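Local coordinates for yeast glycogen phosphorylase (Saccharomyces cerevisiae, PDB 1YGP), which belongs to the carbohydrate phosphorylase family, with the two-domain GT-B architecture, and holds pyridoxal-5'-phosphate, at residues 661-666 / 805-810. Sequence-based numbering, arbitrary orientation.
Sequences YYMAKL and KPLVDS
Met663 and Leu666 meet Pro806 and Leu807 where the first turns of two helices face each other; the axes of 662-666 and 805-810 approach to 10.1 Å, at 109° between their N-to-C directions. Met663 does most of the touching on its side. Its CG stands anti to the backbone N (chi1 -154°), and bends at chi2 and chi3 carry the thioether to the proline, where Met663 CE lies 3.8 Å from Pro806 CB. The sulfur settles over the start of the next residue, with Met663 SD 3.7 Å from Leu807 N. On the buried side, Leu666 brings CD1 to 4.1 Å from Pro806 CB, its side chain roughly perpendicular to the proline. The outer side is looser: exposed Tyr662 offers only a ring edge, CE2 lying 4.2 Å from Pro806 CG. Farther out, Lys805 turns its amino group from the other helix and forms salt bridges with Asp809 and Glu792. Ser810 OG donates to Leu807 O in its own helix. The contact thus joins helix 662-678, which follows strand 649-654 of the six-stranded parallel sheet, to the short helix 805-813. With no hydrogen bond or salt bridge between the segments, cohesion here rests on apolar and sulfur contacts, dependent on shape rather than directed bonding.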
loop_
_atom_site.group_PDB
_atom_site.type_symbol
_atom_site.label_atom_id
_atom_site.label_comp_id
_atom_site.label_asym_id
_atom_site.label_seq_id
_atom_site.Cartn_x
_atom_site.Cartn_y
_atom_site.Cartn_z
ATOM N N TYR A 661 -24.838 -12.270 -14.822
ATOM C CA TYR A 661 -26.170 -12.092 -15.308
ATOM C C TYR A 661 -26.031 -12.218 -16.816
ATOM O O TYR A 661 -25.807 -11.230 -17.521
ATOM C CB TYR A 661 -26.638 -10.720 -14.815
ATOM C CG TYR A 661 -28.100 -10.375 -15.075
ATOM C CD1 TYR A 661 -28.955 -11.223 -15.779
ATOM C CD2 TYR A 661 -28.579 -9.155 -14.619
ATOM C CE1 TYR A 661 -30.268 -10.862 -16.031
ATOM C CE2 TYR A 661 -29.892 -8.787 -14.870
ATOM C CZ TYR A 661 -30.724 -9.647 -15.574
ATOM O OH TYR A 661 -32.032 -9.283 -15.817
ATOM N N TYR A 662 -26.219 -13.438 -17.325
ATOM C CA TYR A 662 -26.084 -13.697 -18.748
ATOM C C TYR A 662 -26.890 -12.775 -19.653
ATOM O O TYR A 662 -26.347 -12.213 -20.612
ATOM C CB TYR A 662 -26.476 -15.140 -19.082
ATOM C CG TYR A 662 -26.307 -15.471 -20.572
ATOM C CD1 TYR A 662 -25.042 -15.388 -21.172
ATOM C CD2 TYR A 662 -27.428 -15.826 -21.343
ATOM C CE1 TYR A 662 -24.901 -15.656 -22.539
ATOM C CE2 TYR A 662 -27.289 -16.093 -22.709
ATOM C CZ TYR A 662 -26.022 -16.007 -23.306
ATOM O OH TYR A 662 -25.865 -16.264 -24.661
ATOM N N MET A 663 -28.184 -12.616 -19.371
ATOM C CA MET A 663 -29.026 -11.778 -20.208
ATOM C C MET A 663 -28.554 -10.327 -20.170
ATOM O O MET A 663 -28.539 -9.666 -21.214
ATOM C CB MET A 663 -30.470 -11.870 -19.739
ATOM C CG MET A 663 -31.476 -11.582 -20.852
ATOM S SD MET A 663 -31.503 -12.794 -22.201
ATOM C CE MET A 663 -31.996 -14.231 -21.297
ATOM N N ALA A 664 -28.080 -9.812 -19.027
ATOM C CA ALA A 664 -27.637 -8.425 -18.991
ATOM C C ALA A 664 -26.366 -8.287 -19.822
ATOM O O ALA A 664 -26.224 -7.377 -20.647
ATOM C CB ALA A 664 -27.367 -8.024 -17.574
ATOM N N LYS A 665 -25.461 -9.255 -19.703
ATOM C CA LYS A 665 -24.289 -9.262 -20.550
ATOM C C LYS A 665 -24.665 -9.403 -22.027
ATOM O O LYS A 665 -23.986 -8.799 -22.867
ATOM C CB LYS A 665 -23.371 -10.386 -20.098
ATOM C CG LYS A 665 -22.423 -9.869 -19.035
ATOM C CD LYS A 665 -21.715 -11.003 -18.328
ATOM C CE LYS A 665 -20.550 -10.437 -17.545
ATOM N NZ LYS A 665 -19.564 -11.470 -17.236
ATOM N N LEU A 666 -25.742 -10.104 -22.405
ATOM C CA LEU A 666 -26.149 -10.163 -23.809
ATOM C C LEU A 666 -26.576 -8.795 -24.260
ATOM O O LEU A 666 -26.222 -8.396 -25.374
ATOM C CB LEU A 666 -27.357 -11.048 -24.106
ATOM C CG LEU A 666 -27.161 -12.492 -24.506
ATOM C CD1 LEU A 666 -28.508 -13.151 -24.763
ATOM C CD2 LEU A 666 -26.306 -12.543 -25.766
ATOM N N LYS A 805 -30.653 -14.937 -29.393
ATOM C CA LYS A 805 -31.881 -15.703 -29.282
ATOM C C LYS A 805 -32.486 -15.720 -27.884
ATOM O O LYS A 805 -33.681 -15.446 -27.819
ATOM C CB LYS A 805 -31.657 -17.152 -29.728
ATOM C CG LYS A 805 -32.848 -17.621 -30.524
ATOM C CD LYS A 805 -33.067 -19.119 -30.583
ATOM C CE LYS A 805 -34.066 -19.466 -31.685
ATOM N NZ LYS A 805 -35.264 -18.635 -31.679
ATOM N N PRO A 806 -31.843 -15.982 -26.739
ATOM C CA PRO A 806 -32.475 -15.966 -25.416
ATOM C C PRO A 806 -33.300 -14.722 -25.091
ATOM O O PRO A 806 -34.360 -14.800 -24.459
ATOM C CB PRO A 806 -31.326 -16.165 -24.482
ATOM C CG PRO A 806 -30.455 -17.092 -25.277
ATOM C CD PRO A 806 -30.461 -16.421 -26.629
ATOM N N LEU A 807 -32.840 -13.570 -25.589
ATOM C CA LEU A 807 -33.529 -12.302 -25.426
ATOM C C LEU A 807 -34.849 -12.348 -26.199
ATOM O O LEU A 807 -35.924 -12.234 -25.607
ATOM C CB LEU A 807 -32.611 -11.197 -25.943
ATOM C CG LEU A 807 -33.007 -9.754 -25.723
ATOM C CD1 LEU A 807 -33.270 -9.516 -24.241
ATOM C CD2 LEU A 807 -31.893 -8.852 -26.222
ATOM N N VAL A 808 -34.803 -12.608 -27.508
ATOM C CA VAL A 808 -35.984 -12.709 -28.367
ATOM C C VAL A 808 -36.939 -13.745 -27.803
ATOM O O VAL A 808 -38.121 -13.457 -27.622
ATOM C CB VAL A 808 -35.562 -13.107 -29.787
ATOM C CG1 VAL A 808 -36.750 -13.259 -30.699
ATOM C CG2 VAL A 808 -34.714 -12.011 -30.355
ATOM N N ASP A 809 -36.476 -14.930 -27.441
ATOM C CA ASP A 809 -37.367 -15.914 -26.870
ATOM C C ASP A 809 -37.874 -15.583 -25.489
ATOM O O ASP A 809 -38.830 -16.244 -25.069
ATOM C CB ASP A 809 -36.708 -17.271 -26.800
ATOM C CG ASP A 809 -36.304 -17.850 -28.147
ATOM O OD1 ASP A 809 -36.761 -17.381 -29.198
ATOM O OD2 ASP A 809 -35.505 -18.788 -28.122
ATOM N N SER A 810 -37.339 -14.644 -24.710
ATOM C CA SER A 810 -37.966 -14.371 -23.426
ATOM C C SER A 810 -39.259 -13.606 -23.709
ATOM O O SER A 810 -40.319 -13.991 -23.189
ATOM C CB SER A 810 -37.021 -13.567 -22.517
ATOM O OG SER A 810 -36.597 -12.285 -22.964
#